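Local coordinates for acetylornithine aminotransferase (Aquifex aeolicus, PDB 2EH6), which reversibly transfers an amino group between N(2)-acetyl-L-ornithine and 2-oxoglutarate with pyridoxal 5'-phosphate as cofactor, a step of arginine biosynthesis, at residues Ser126-Thr131 with Leu135-Gln140; Val99-Lys104 with Gly250-Arg255; Gly153-Lys158 with Tyr166-Glu171. One frame throughout, in Å; residues are numbered along the deposited sequence.

Interaction 1: Ser126-Thr131 with Leu135-Gln140; sequences SFHGRT and LSATGQ. With PLP (pyridoxal-5'-phosphate), chain C.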
ATOM      1  N   SER A 126     -15.325  -8.168  11.671  1.00 30.75           N
ATOM      2  CA  SER A 126     -13.920  -7.807  11.611  1.00 30.03           C
ATOM      3  C   SER A 126     -13.647  -7.019  10.339  1.00 29.52           C
ATOM      4  O   SER A 126     -14.435  -7.053   9.389  1.00 28.52           O
ATOM      5  CB  SER A 126     -13.045  -9.057  11.622  1.00 30.66           C
ATOM      6  OG  SER A 126     -13.173  -9.771  10.403  1.00 31.43           O
ATOM      7  N   PHE A 127     -12.533  -6.298  10.334  1.00 27.94           N
ATOM      8  CA  PHE A 127     -12.136  -5.525   9.165  1.00 27.83           C
ATOM      9  C   PHE A 127     -10.631  -5.599   9.074  1.00 26.35           C
ATOM     10  O   PHE A 127      -9.938  -5.090   9.947  1.00 27.48           O
ATOM     11  CB  PHE A 127     -12.547  -4.058   9.279  1.00 27.27           C
ATOM     12  CG  PHE A 127     -12.252  -3.276   8.039  1.00 28.52           C
ATOM     13  CD1 PHE A 127     -13.104  -3.346   6.942  1.00 29.75           C
ATOM     14  CD2 PHE A 127     -11.066  -2.555   7.924  1.00 30.54           C
ATOM     15  CE1 PHE A 127     -12.779  -2.717   5.742  1.00 31.75           C
ATOM     16  CE2 PHE A 127     -10.729  -1.923   6.732  1.00 32.73           C
ATOM     17  CZ  PHE A 127     -11.585  -2.005   5.638  1.00 32.18           C
ATOM     18  N   HIS A 128     -10.123  -6.221   8.014  1.00 25.57           N
ATOM     19  CA  HIS A 128      -8.683  -6.376   7.856  1.00 25.32           C
ATOM     20  C   HIS A 128      -8.110  -5.745   6.591  1.00 24.13           C
ATOM     21  O   HIS A 128      -6.898  -5.724   6.402  1.00 24.85           O
ATOM     22  CB  HIS A 128      -8.325  -7.868   7.904  1.00 25.44           C
ATOM     23  CG  HIS A 128      -8.730  -8.539   9.181  1.00 25.77           C
ATOM     24  ND1 HIS A 128      -8.207  -8.182  10.406  1.00 25.73           N
ATOM     25  CD2 HIS A 128      -9.627  -9.523   9.427  1.00 24.75           C
ATOM     26  CE1 HIS A 128      -8.770  -8.915  11.352  1.00 25.70           C
ATOM     27  NE2 HIS A 128      -9.635  -9.736  10.784  1.00 26.08           N
ATOM     28  N   GLY A 129      -8.973  -5.221   5.730  1.00 24.92           N
ATOM     29  CA  GLY A 129      -8.486  -4.605   4.509  1.00 25.90           C
ATOM     30  C   GLY A 129      -9.350  -4.898   3.300  1.00 27.31           C
ATOM     31  O   GLY A 129     -10.247  -5.750   3.352  1.00 27.62           O
ATOM     32  N   ARG A 130      -9.054  -4.206   2.201  1.00 26.47           N
ATOM     33  CA  ARG A 130      -9.815  -4.326   0.964  1.00 26.66           C
ATOM     34  C   ARG A 130      -9.161  -5.108  -0.168  1.00 25.00           C
ATOM     35  O   ARG A 130      -9.836  -5.425  -1.150  1.00 25.48           O
ATOM     36  CB  ARG A 130     -10.160  -2.934   0.444  1.00 28.58           C
ATOM     37  CG  ARG A 130     -10.946  -2.068   1.413  1.00 35.41           C
ATOM     38  CD  ARG A 130     -12.440  -2.345   1.351  1.00 37.22           C
ATOM     39  NE  ARG A 130     -13.194  -1.236   1.924  1.00 40.23           N
ATOM     40  CZ  ARG A 130     -14.490  -1.018   1.721  1.00 43.52           C
ATOM     41  NH1 ARG A 130     -15.197  -1.841   0.951  1.00 43.43           N
ATOM     42  NH2 ARG A 130     -15.080   0.033   2.277  1.00 41.92           N
ATOM     43  N   THR A 131      -7.857  -5.374  -0.079  1.00 22.72           N
ATOM     44  CA  THR A 131      -7.202  -6.154  -1.127  1.00 23.57           C
ATOM     45  C   THR A 131      -7.685  -7.597  -0.921  1.00 23.20           C
ATOM     46  O   THR A 131      -8.102  -7.953   0.178  1.00 24.44           O
ATOM     47  CB  THR A 131      -5.658  -6.042  -1.053  1.00 23.88           C
ATOM     48  OG1 THR A 131      -5.207  -6.311   0.280  1.00 25.00           O
ATOM     49  CG2 THR A 131      -5.217  -4.641  -1.457  1.00 23.73           C
ATOM     50  N   LEU A 135      -9.421  -8.941   2.231  1.00 23.81           N
ATOM     51  CA  LEU A 135     -10.859  -8.894   2.029  1.00 24.48           C
ATOM     52  C   LEU A 135     -11.456 -10.238   2.407  1.00 26.41           C
ATOM     53  O   LEU A 135     -12.560 -10.309   2.939  1.00 26.33           O
ATOM     54  CB  LEU A 135     -11.187  -8.569   0.568  1.00 26.76           C
ATOM     55  CG  LEU A 135     -12.680  -8.401   0.256  1.00 26.78           C
ATOM     56  CD1 LEU A 135     -13.255  -7.278   1.111  1.00 28.06           C
ATOM     57  CD2 LEU A 135     -12.873  -8.091  -1.224  1.00 25.20           C
ATOM     58  N   SER A 136     -10.719 -11.309   2.129  1.00 27.82           N
ATOM     59  CA  SER A 136     -11.187 -12.648   2.461  1.00 28.40           C
ATOM     60  C   SER A 136     -11.237 -12.846   3.973  1.00 28.34           C
ATOM     61  O   SER A 136     -12.127 -13.530   4.482  1.00 30.16           O
ATOM     62  CB  SER A 136     -10.288 -13.698   1.813  1.00 26.01           C
ATOM     63  OG  SER A 136     -10.286 -13.536   0.405  1.00 28.42           O
ATOM     64  N   ALA A 137     -10.294 -12.238   4.690  1.00 27.61           N
ATOM     65  CA  ALA A 137     -10.250 -12.346   6.150  1.00 27.73           C
ATOM     66  C   ALA A 137     -11.317 -11.471   6.804  1.00 28.35           C
ATOM     67  O   ALA A 137     -11.763 -11.745   7.918  1.00 27.76           O
ATOM     68  CB  ALA A 137      -8.871 -11.948   6.662  1.00 26.28           C
ATOM     69  N   THR A 138     -11.713 -10.409   6.111  1.00 28.24           N
ATOM     70  CA  THR A 138     -12.725  -9.488   6.616  1.00 28.38           C
ATOM     71  C   THR A 138     -14.076 -10.200   6.677  1.00 30.55           C
ATOM     72  O   THR A 138     -14.626 -10.606   5.655  1.00 30.09           O
ATOM     73  CB  THR A 138     -12.792  -8.243   5.711  1.00 28.01           C
ATOM     74  OG1 THR A 138     -11.553  -7.533   5.818  1.00 26.58           O
ATOM     75  CG2 THR A 138     -13.932  -7.330   6.104  1.00 25.13           C
ATOM     76  N   GLY A 139     -14.601 -10.347   7.891  1.00 32.90           N
ATOM     77  CA  GLY A 139     -15.857 -11.050   8.080  1.00 35.93           C
ATOM     78  C   GLY A 139     -17.115 -10.228   7.902  1.00 37.65           C
ATOM     79  O   GLY A 139     -17.996 -10.244   8.761  1.00 38.28           O
ATOM     80  N   GLN A 140     -17.203  -9.512   6.789  1.00 38.34           N
ATOM     81  CA  GLN A 140     -18.373  -8.694   6.506  1.00 39.94           C
ATOM     82  C   GLN A 140     -18.720  -8.851   5.038  1.00 40.47           C
ATOM     83  O   GLN A 140     -18.196  -8.141   4.182  1.00 40.96           O
ATOM     84  CB  GLN A 140     -18.097  -7.228   6.845  1.00 39.31           C
ATOM     85  CG  GLN A 140     -17.735  -7.007   8.307  1.00 40.50           C
ATOM     86  CD  GLN A 140     -17.736  -5.543   8.700  1.00 40.62           C
ATOM     87  OE1 GLN A 140     -18.758  -4.869   8.602  1.00 41.45           O
ATOM     88  NE2 GLN A 140     -16.588  -5.046   9.151  1.00 39.30           N
TER
HETATM   89  N1  PLP C1001      -7.184  -3.800   9.608  1.00 40.84           N
HETATM   90  C2  PLP C1001      -7.681  -3.072  10.626  1.00 41.06           C
HETATM   91  C2A PLP C1001      -7.927  -3.715  11.966  1.00 40.23           C
HETATM   92  C3  PLP C1001      -7.974  -1.704  10.448  1.00 43.17           C
HETATM   93  O3  PLP C1001      -8.477  -0.962  11.480  1.00 48.34           O
HETATM   94  C4  PLP C1001      -7.732  -1.107   9.166  1.00 41.56           C
HETATM   95  C4A PLP C1001      -8.027   0.333   8.983  1.00 43.09           C
HETATM   96  C5  PLP C1001      -7.199  -1.937   8.098  1.00 40.82           C
HETATM   97  C6  PLP C1001      -6.941  -3.287   8.378  1.00 41.32           C
HETATM   98  C5A PLP C1001      -6.928  -1.367   6.715  1.00 40.81           C
HETATM   99  O4P PLP C1001      -5.754  -0.555   6.760  1.00 41.58           O
HETATM  100  P   PLP C1001      -5.474   0.063   5.286  1.00 39.36           P
HETATM  101  O1P PLP C1001      -4.254   0.899   5.368  1.00 39.63           O
HETATM  102  O2P PLP C1001      -5.250  -1.082   4.198  1.00 41.05           O
HETATM  103  O3P PLP C1001      -6.730   0.969   4.846  1.00 38.70           O

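Interaction 2: Val99-Lys104 with Gly250-Arg255; sequences VEAAIK and GAILAR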
ATOM      1  N   VAL A  99      -1.711  -7.109   6.511  1.00 25.30           N
ATOM      2  CA  VAL A  99      -2.474  -8.321   6.762  1.00 24.37           C
ATOM      3  C   VAL A  99      -2.177  -9.332   5.653  1.00 25.24           C
ATOM      4  O   VAL A  99      -2.055 -10.531   5.910  1.00 25.91           O
ATOM      5  CB  VAL A  99      -3.984  -8.016   6.836  1.00 24.21           C
ATOM      6  CG1 VAL A  99      -4.794  -9.305   6.770  1.00 24.34           C
ATOM      7  CG2 VAL A  99      -4.285  -7.280   8.141  1.00 24.85           C
ATOM      8  N   GLU A 100      -2.038  -8.845   4.423  1.00 23.99           N
ATOM      9  CA  GLU A 100      -1.733  -9.720   3.296  1.00 24.33           C
ATOM     10  C   GLU A 100      -0.405 -10.447   3.541  1.00 25.71           C
ATOM     11  O   GLU A 100      -0.289 -11.654   3.290  1.00 22.74           O
ATOM     12  CB  GLU A 100      -1.637  -8.912   1.997  1.00 22.30           C
ATOM     13  CG  GLU A 100      -2.945  -8.296   1.508  1.00 23.16           C
ATOM     14  CD  GLU A 100      -3.728  -9.209   0.572  1.00 26.06           C
ATOM     15  OE1 GLU A 100      -3.219 -10.291   0.209  1.00 26.15           O
ATOM     16  OE2 GLU A 100      -4.854  -8.837   0.182  1.00 26.96           O
ATOM     17  N   ALA A 101       0.596  -9.710   4.021  1.00 23.67           N
ATOM     18  CA  ALA A 101       1.912 -10.291   4.298  1.00 25.29           C
ATOM     19  C   ALA A 101       1.808 -11.353   5.389  1.00 25.22           C
ATOM     20  O   ALA A 101       2.494 -12.373   5.332  1.00 24.42           O
ATOM     21  CB  ALA A 101       2.898  -9.202   4.725  1.00 23.48           C
ATOM     22  N   ALA A 102       0.954 -11.105   6.380  1.00 24.10           N
ATOM     23  CA  ALA A 102       0.766 -12.046   7.481  1.00 24.85           C
ATOM     24  C   ALA A 102       0.147 -13.357   7.000  1.00 25.93           C
ATOM     25  O   ALA A 102       0.601 -14.439   7.381  1.00 23.93           O
ATOM     26  CB  ALA A 102      -0.113 -11.427   8.563  1.00 26.44           C
ATOM     27  N   ILE A 103      -0.892 -13.252   6.174  1.00 25.95           N
ATOM     28  CA  ILE A 103      -1.578 -14.420   5.623  1.00 25.14           C
ATOM     29  C   ILE A 103      -0.608 -15.254   4.796  1.00 26.34           C
ATOM     30  O   ILE A 103      -0.589 -16.485   4.885  1.00 26.38           O
ATOM     31  CB  ILE A 103      -2.764 -13.991   4.729  1.00 26.14           C
ATOM     32  CG1 ILE A 103      -3.855 -13.359   5.599  1.00 24.75           C
ATOM     33  CG2 ILE A 103      -3.308 -15.191   3.943  1.00 25.53           C
ATOM     34  CD1 ILE A 103      -4.969 -12.713   4.804  1.00 27.34           C
ATOM     35  N   LYS A 104       0.205 -14.582   3.992  1.00 25.54           N
ATOM     36  CA  LYS A 104       1.182 -15.269   3.161  1.00 25.92           C
ATOM     37  C   LYS A 104       2.237 -15.969   4.011  1.00 26.97           C
ATOM     38  O   LYS A 104       2.568 -17.135   3.766  1.00 27.89           O
ATOM     39  CB  LYS A 104       1.858 -14.284   2.202  1.00 23.54           C
ATOM     40  CG  LYS A 104       0.907 -13.688   1.179  1.00 25.58           C
ATOM     41  CD  LYS A 104       1.621 -12.782   0.180  1.00 25.38           C
ATOM     42  CE  LYS A 104       2.576 -13.558  -0.711  1.00 26.92           C
ATOM     43  NZ  LYS A 104       3.264 -12.678  -1.702  1.00 26.33           N
ATOM     44  N   GLY A 250       3.290   0.446   6.937  1.00 22.07           N
ATOM     45  CA  GLY A 250       2.637  -0.736   7.453  1.00 20.24           C
ATOM     46  C   GLY A 250       3.726  -1.737   7.783  1.00 21.10           C
ATOM     47  O   GLY A 250       4.879  -1.552   7.399  1.00 17.83           O
ATOM     48  N   ALA A 251       3.376  -2.786   8.508  1.00 22.72           N
ATOM     49  CA  ALA A 251       4.367  -3.797   8.836  1.00 22.92           C
ATOM     50  C   ALA A 251       3.773  -4.976   9.560  1.00 22.85           C
ATOM     51  O   ALA A 251       2.688  -4.896  10.144  1.00 22.71           O
ATOM     52  CB  ALA A 251       5.472  -3.189   9.699  1.00 24.79           C
ATOM     53  N   ILE A 252       4.480  -6.095   9.487  1.00 24.75           N
ATOM     54  CA  ILE A 252       4.074  -7.258  10.243  1.00 22.84           C
ATOM     55  C   ILE A 252       5.309  -7.568  11.070  1.00 24.33           C
ATOM     56  O   ILE A 252       6.443  -7.334  10.629  1.00 21.08           O
ATOM     57  CB  ILE A 252       3.721  -8.487   9.373  1.00 25.05           C
ATOM     58  CG1 ILE A 252       4.906  -8.887   8.498  1.00 24.78           C
ATOM     59  CG2 ILE A 252       2.472  -8.203   8.560  1.00 24.08           C
ATOM     60  CD1 ILE A 252       4.716 -10.258   7.841  1.00 28.34           C
ATOM     61  N   LEU A 253       5.080  -8.037  12.285  1.00 22.54           N
ATOM     62  CA  LEU A 253       6.155  -8.407  13.186  1.00 25.49           C
ATOM     63  C   LEU A 253       5.818  -9.850  13.511  1.00 24.28           C
ATOM     64  O   LEU A 253       4.686 -10.154  13.890  1.00 24.94           O
ATOM     65  CB  LEU A 253       6.120  -7.546  14.455  1.00 25.18           C
ATOM     66  CG  LEU A 253       7.364  -7.558  15.354  1.00 26.57           C
ATOM     67  CD1 LEU A 253       7.198  -6.532  16.461  1.00 25.25           C
ATOM     68  CD2 LEU A 253       7.587  -8.950  15.930  1.00 26.24           C
ATOM     69  N   ALA A 254       6.788 -10.739  13.338  1.00 25.14           N
ATOM     70  CA  ALA A 254       6.572 -12.159  13.594  1.00 26.41           C
ATOM     71  C   ALA A 254       7.708 -12.725  14.424  1.00 26.43           C
ATOM     72  O   ALA A 254       8.869 -12.371  14.225  1.00 27.59           O
ATOM     73  CB  ALA A 254       6.469 -12.920  12.269  1.00 24.70           C
ATOM     74  N   ARG A 255       7.381 -13.612  15.354  1.00 29.60           N
ATOM     75  CA  ARG A 255       8.432 -14.192  16.170  1.00 29.60           C
ATOM     76  C   ARG A 255       9.407 -14.925  15.248  1.00 29.78           C
ATOM     77  O   ARG A 255       9.030 -15.395  14.167  1.00 27.70           O
ATOM     78  CB  ARG A 255       7.837 -15.117  17.244  1.00 31.87           C
ATOM     79  CG  ARG A 255       7.063 -16.313  16.746  1.00 31.30           C
ATOM     80  CD  ARG A 255       6.383 -17.012  17.930  1.00 33.78           C
ATOM     81  NE  ARG A 255       5.741 -18.260  17.537  1.00 33.69           N
ATOM     82  CZ  ARG A 255       6.396 -19.361  17.183  1.00 35.46           C
ATOM     83  NH1 ARG A 255       7.725 -19.378  17.177  1.00 35.59           N
ATOM     84  NH2 ARG A 255       5.721 -20.442  16.815  1.00 37.27           N
TER

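Interaction 3: Gly153-Lys158 with Tyr166-Glu171; sequences GFSYAK and YKLLDE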
ATOM      1  N   GLY A 153     -10.522 -20.726   1.694  1.00 30.42           N
ATOM      2  CA  GLY A 153     -10.014 -21.070   3.005  1.00 31.00           C
ATOM      3  C   GLY A 153     -10.335 -20.195   4.190  1.00 32.39           C
ATOM      4  O   GLY A 153      -9.758 -20.398   5.252  1.00 32.58           O
ATOM      5  N   PHE A 154     -11.239 -19.233   4.036  1.00 32.70           N
ATOM      6  CA  PHE A 154     -11.578 -18.368   5.158  1.00 32.60           C
ATOM      7  C   PHE A 154     -12.996 -18.593   5.675  1.00 33.21           C
ATOM      8  O   PHE A 154     -13.949 -18.686   4.897  1.00 32.48           O
ATOM      9  CB  PHE A 154     -11.386 -16.892   4.776  1.00 31.94           C
ATOM     10  CG  PHE A 154      -9.954 -16.518   4.500  1.00 29.92           C
ATOM     11  CD1 PHE A 154      -9.342 -16.883   3.306  1.00 28.05           C
ATOM     12  CD2 PHE A 154      -9.210 -15.822   5.446  1.00 29.27           C
ATOM     13  CE1 PHE A 154      -8.010 -16.559   3.059  1.00 27.98           C
ATOM     14  CE2 PHE A 154      -7.878 -15.494   5.208  1.00 27.88           C
ATOM     15  CZ  PHE A 154      -7.276 -15.863   4.013  1.00 27.92           C
ATOM     16  N   SER A 155     -13.124 -18.693   6.995  1.00 32.23           N
ATOM     17  CA  SER A 155     -14.423 -18.891   7.629  1.00 34.75           C
ATOM     18  C   SER A 155     -14.517 -17.901   8.781  1.00 34.81           C
ATOM     19  O   SER A 155     -13.501 -17.501   9.349  1.00 35.13           O
ATOM     20  CB  SER A 155     -14.572 -20.331   8.140  1.00 35.42           C
ATOM     21  OG  SER A 155     -13.595 -20.635   9.118  1.00 39.66           O
ATOM     22  N   TYR A 156     -15.736 -17.519   9.141  1.00 33.91           N
ATOM     23  CA  TYR A 156     -15.915 -16.533  10.198  1.00 34.47           C
ATOM     24  C   TYR A 156     -16.617 -17.031  11.456  1.00 35.47           C
ATOM     25  O   TYR A 156     -17.764 -17.476  11.415  1.00 35.79           O
ATOM     26  CB  TYR A 156     -16.665 -15.329   9.615  1.00 32.63           C
ATOM     27  CG  TYR A 156     -16.144 -14.955   8.243  1.00 32.68           C
ATOM     28  CD1 TYR A 156     -14.859 -14.443   8.081  1.00 31.71           C
ATOM     29  CD2 TYR A 156     -16.900 -15.201   7.102  1.00 33.66           C
ATOM     30  CE1 TYR A 156     -14.336 -14.193   6.814  1.00 31.42           C
ATOM     31  CE2 TYR A 156     -16.392 -14.956   5.833  1.00 33.33           C
ATOM     32  CZ  TYR A 156     -15.107 -14.455   5.695  1.00 31.16           C
ATOM     33  OH  TYR A 156     -14.595 -14.242   4.433  1.00 29.77           O
ATOM     34  N   ALA A 157     -15.909 -16.944  12.577  1.00 36.58           N
ATOM     35  CA  ALA A 157     -16.448 -17.348  13.870  1.00 36.89           C
ATOM     36  C   ALA A 157     -17.020 -16.110  14.547  1.00 37.31           C
ATOM     37  O   ALA A 157     -17.008 -15.018  13.971  1.00 36.40           O
ATOM     38  CB  ALA A 157     -15.346 -17.955  14.728  1.00 36.42           C
ATOM     39  N   LYS A 158     -17.516 -16.272  15.769  1.00 38.34           N
ATOM     40  CA  LYS A 158     -18.086 -15.150  16.503  1.00 38.82           C
ATOM     41  C   LYS A 158     -17.230 -14.743  17.698  1.00 38.54           C
ATOM     42  O   LYS A 158     -16.782 -15.585  18.478  1.00 38.52           O
ATOM     43  CB  LYS A 158     -19.512 -15.485  16.946  1.00 40.87           C
ATOM     44  CG  LYS A 158     -20.466 -15.609  15.772  1.00 44.05           C
ATOM     45  CD  LYS A 158     -21.879 -15.957  16.192  1.00 48.49           C
ATOM     46  CE  LYS A 158     -22.792 -16.023  14.973  1.00 50.20           C
ATOM     47  NZ  LYS A 158     -24.185 -16.418  15.324  1.00 53.12           N
ATOM     48  N   TYR A 166     -14.243 -23.584  17.622  1.00 43.15           N
ATOM     49  CA  TYR A 166     -14.039 -25.027  17.534  1.00 45.23           C
ATOM     50  C   TYR A 166     -14.782 -25.629  16.342  1.00 45.56           C
ATOM     51  O   TYR A 166     -14.256 -26.499  15.651  1.00 46.52           O
ATOM     52  CB  TYR A 166     -14.514 -25.719  18.814  1.00 47.02           C
ATOM     53  CG  TYR A 166     -13.711 -25.387  20.047  1.00 49.17           C
ATOM     54  CD1 TYR A 166     -12.354 -25.707  20.131  1.00 51.20           C
ATOM     55  CD2 TYR A 166     -14.311 -24.770  21.143  1.00 49.82           C
ATOM     56  CE1 TYR A 166     -11.617 -25.421  21.280  1.00 52.46           C
ATOM     57  CE2 TYR A 166     -13.584 -24.479  22.294  1.00 51.30           C
ATOM     58  CZ  TYR A 166     -12.242 -24.807  22.357  1.00 52.62           C
ATOM     59  OH  TYR A 166     -11.531 -24.522  23.502  1.00 55.44           O
ATOM     60  N   LYS A 167     -16.003 -25.167  16.101  1.00 46.23           N
ATOM     61  CA  LYS A 167     -16.799 -25.688  14.997  1.00 47.99           C
ATOM     62  C   LYS A 167     -16.160 -25.442  13.631  1.00 47.79           C
ATOM     63  O   LYS A 167     -16.563 -26.049  12.636  1.00 48.50           O
ATOM     64  CB  LYS A 167     -18.197 -25.066  15.015  1.00 49.88           C
ATOM     65  CG  LYS A 167     -18.952 -25.266  16.318  1.00 53.15           C
ATOM     66  N   LEU A 168     -15.165 -24.561  13.582  1.00 46.75           N
ATOM     67  CA  LEU A 168     -14.507 -24.236  12.319  1.00 44.84           C
ATOM     68  C   LEU A 168     -13.049 -24.670  12.260  1.00 44.06           C
ATOM     69  O   LEU A 168     -12.444 -24.670  11.188  1.00 43.59           O
ATOM     70  CB  LEU A 168     -14.592 -22.724  12.062  1.00 44.16           C
ATOM     71  CG  LEU A 168     -15.984 -22.088  11.965  1.00 43.34           C
ATOM     72  CD1 LEU A 168     -15.854 -20.574  11.949  1.00 43.52           C
ATOM     73  CD2 LEU A 168     -16.692 -22.576  10.712  1.00 42.29           C
ATOM     74  N   LEU A 169     -12.482 -25.042  13.400  1.00 43.50           N
ATOM     75  CA  LEU A 169     -11.083 -25.441  13.429  1.00 45.28           C
ATOM     76  C   LEU A 169     -10.849 -26.921  13.128  1.00 46.56           C
ATOM     77  O   LEU A 169     -11.452 -27.796  13.748  1.00 47.66           O
ATOM     78  CB  LEU A 169     -10.468 -25.078  14.784  1.00 44.70           C
ATOM     79  CG  LEU A 169      -8.938 -25.027  14.876  1.00 46.94           C
ATOM     80  CD1 LEU A 169      -8.535 -24.241  16.109  1.00 47.65           C
ATOM     81  CD2 LEU A 169      -8.355 -26.436  14.920  1.00 47.74           C
ATOM     82  N   ASP A 170      -9.977 -27.187  12.160  1.00 47.14           N
ATOM     83  CA  ASP A 170      -9.626 -28.550  11.781  1.00 47.54           C
ATOM     84  C   ASP A 170      -8.113 -28.616  11.631  1.00 47.82           C
ATOM     85  O   ASP A 170      -7.422 -27.645  11.940  1.00 48.15           O
ATOM     86  CB  ASP A 170     -10.316 -28.964  10.475  1.00 49.10           C
ATOM     87  CG  ASP A 170     -10.048 -28.006   9.334  1.00 50.97           C
ATOM     88  OD1 ASP A 170      -8.868 -27.764   9.015  1.00 51.73           O
ATOM     89  OD2 ASP A 170     -11.027 -27.500   8.749  1.00 54.13           O
ATOM     90  N   GLU A 171      -7.596 -29.748  11.163  1.00 46.57           N
ATOM     91  CA  GLU A 171      -6.149 -29.926  11.026  1.00 46.36           C
ATOM     92  C   GLU A 171      -5.549 -29.172   9.820  1.00 44.23           C
ATOM     93  O   GLU A 171      -4.344 -29.121   9.620  1.00 44.01           O
ATOM     94  CB  GLU A 171      -5.835 -31.426  10.949  1.00 48.71           C
ATOM     95  CG  GLU A 171      -6.530 -32.125   9.780  1.00 52.30           C
ATOM     96  CD  GLU A 171      -8.003 -32.267  10.083  1.00 55.19           C
ATOM     97  OE1 GLU A 171      -8.339 -32.684  11.185  1.00 57.28           O
ATOM     98  OE2 GLU A 171      -8.808 -31.978   9.202  1.00 55.71           O
TER

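Interaction 1: Ser126-Thr131 with Leu135-Gln140
Leu135 N donates to Thr131 O at 2.6 Å, the opening i-to-i+4 bond of helix 132-137, which follows the cofactor loop of this fold-type I aminotransferase. The chain passes pyridoxal phosphate at Phe127, His128 and Gly129, turns into the short helix, and returns alongside its own loop. The CB of Leu135 packs on the carbonyl oxygens of Thr131 and Arg130, and its CA-H leans on Gly129 O. Ala137 meets His128 twice: its CB lies 3.8 Å from His128 CD2, and its carbonyl oxygen sits at the imidazole edge. ND1 of that ring is bonded to Asp212, so the ring is held from another side as well. Thr138 works with both branches. With OG1 beside its own backbone N (chi1 -66°), the hydroxyl accepts His128 N at 2.9 Å while also bonding Ser134 O; CG2 rests 3.3 Å from Ser126 O and approaches Phe127 CD1 obliquely. A valine here would probably leave the buried His128 N-H without its acceptor and the loop beside the cofactor less firmly fixed. Gly139, centre of an inverse gamma turn, gives its N-H to Ser126 OG at 2.9 Å, and this hydroxyl is also bonded to Phe123 O. Gln140, whose amide nitrogen is shared with Glu184, closes the contact: NE2 reaches Ser126 O at 3.0 Å, the oxygen in the amide plane but the donor 59° out of the carbonyl plane.

Interaction 2: Val99-Lys104 with Gly250-Arg255
Ile252 turns its CG1 into the position between backbone N and carbonyl carbon (chi1 58°) and runs on extended to CD1 (chi2 168°), which sends CD1 to Ala101 while CG2, beside the backbone N, faces Ala102. One side chain thus meets two successive helix residues with two branches. CD1 lies 3.8 Å from Ala101 CB, and CG2 is 4.0 Å from the same methyl. CG2 also rests 3.9 Å from Ala102 N and 4.1 Å from Ala102 CB, lying against the helix backbone as well as its side chains. The contact is buried, methyl groups meeting methyl groups and the helix main chain by van der Waals touch. The two alanines probably allow this closeness: the CA atoms of Ala102 and Ile252 are 6.4 Å apart, and the isoleucine fills the interval between them. This is helix-on-sheet packing in the large domain of a fold-type I enzyme, and the same helix starts at Gly95 and Thr96, whose backbone N-H groups bind the cofactor. Ile252 also touches Ser98 and Leu105, so it spans about two turns of helix 95-112, and Met4 of the second subunit reaches it too. Strand 250-255 runs antiparallel to both its neighbours, between strands 87-92 and 236-239, and the helix lies across this part of the sheet, with Ala101 touching Phe90 on one strand and Ala102 touching Val236 on the other.

Interaction 3: Gly153-Lys158 with Tyr166-Glu171
Leu168 CD1 is the methyl that does most of the touching, set against strand 154-157 where Ser155, Tyr156 and Ala157 follow one another. It lies 3.6 Å from Ser155 OG, 3.7 Å from Tyr156 C and 3.9 Å from Ala157 CB, so one methyl rests on two side chains and the main chain between them. The second methyl, CD2, reaches Ser155 CB at 4.0 Å, and Leu168 CB lies 3.7 Å from the hydroxyl oxygen; Ser155 is therefore met by both branches and the root of the leucine. Ser155 and Ala157, two apart on the strand, both point their CB toward the leucine, whereas Tyr156 between them points away and contributes its backbone carbonyl group. Leu168 arrives with CG beside its own backbone N (chi1 -60°) and an extended second torsion (chi2 170°), which pushes CD1 forward to the strand. Just behind it, Leu169 N bonds back to Tyr166 O at 3.2 Å, tightening the chain as helix 162-166 ends. Further out, the strand is held by backbone bonds to strand 119-123, and Leu168 also packs on Ile121 of that strand. Tyr156, on the other side, is bonded through OH to Ser136 O. The topology is a beta-alpha-beta crossover: the chain leaves edge strand 154-157, makes the short helix, and enters the parallel strand 173-178 with strand 119-123 between them. Leu168 packs the returning connection against the sheet near the outer edge of the large domain, away from the cofactor. With methyl groups against a hydroxyl, a methyl and main-chain atoms, the two segments are joined by dispersion and shape, without directional bonds to fix an exact register.

In the fold
Interactions 1 and 2 are buried and both touch the second subunit, whereas interaction 3 is partly exposed at the sheet's outer edge, within one chain. Their chemistry follows their place: the loop beside the cofactor in interaction 1 is held by four hydrogen bonds, while interactions 2 and 3 are packing, respectively of isoleucine on a helix and leucine on a strand. Interactions 2 and 3 reach the same seven-stranded sheet, near its two ends. The three touch one another directly: Thr131 of interaction 1 meets Glu100 of interaction 2, Ser136 of interaction 1 meets Tyr156 of interaction 3, and Ile103 packs on Phe154.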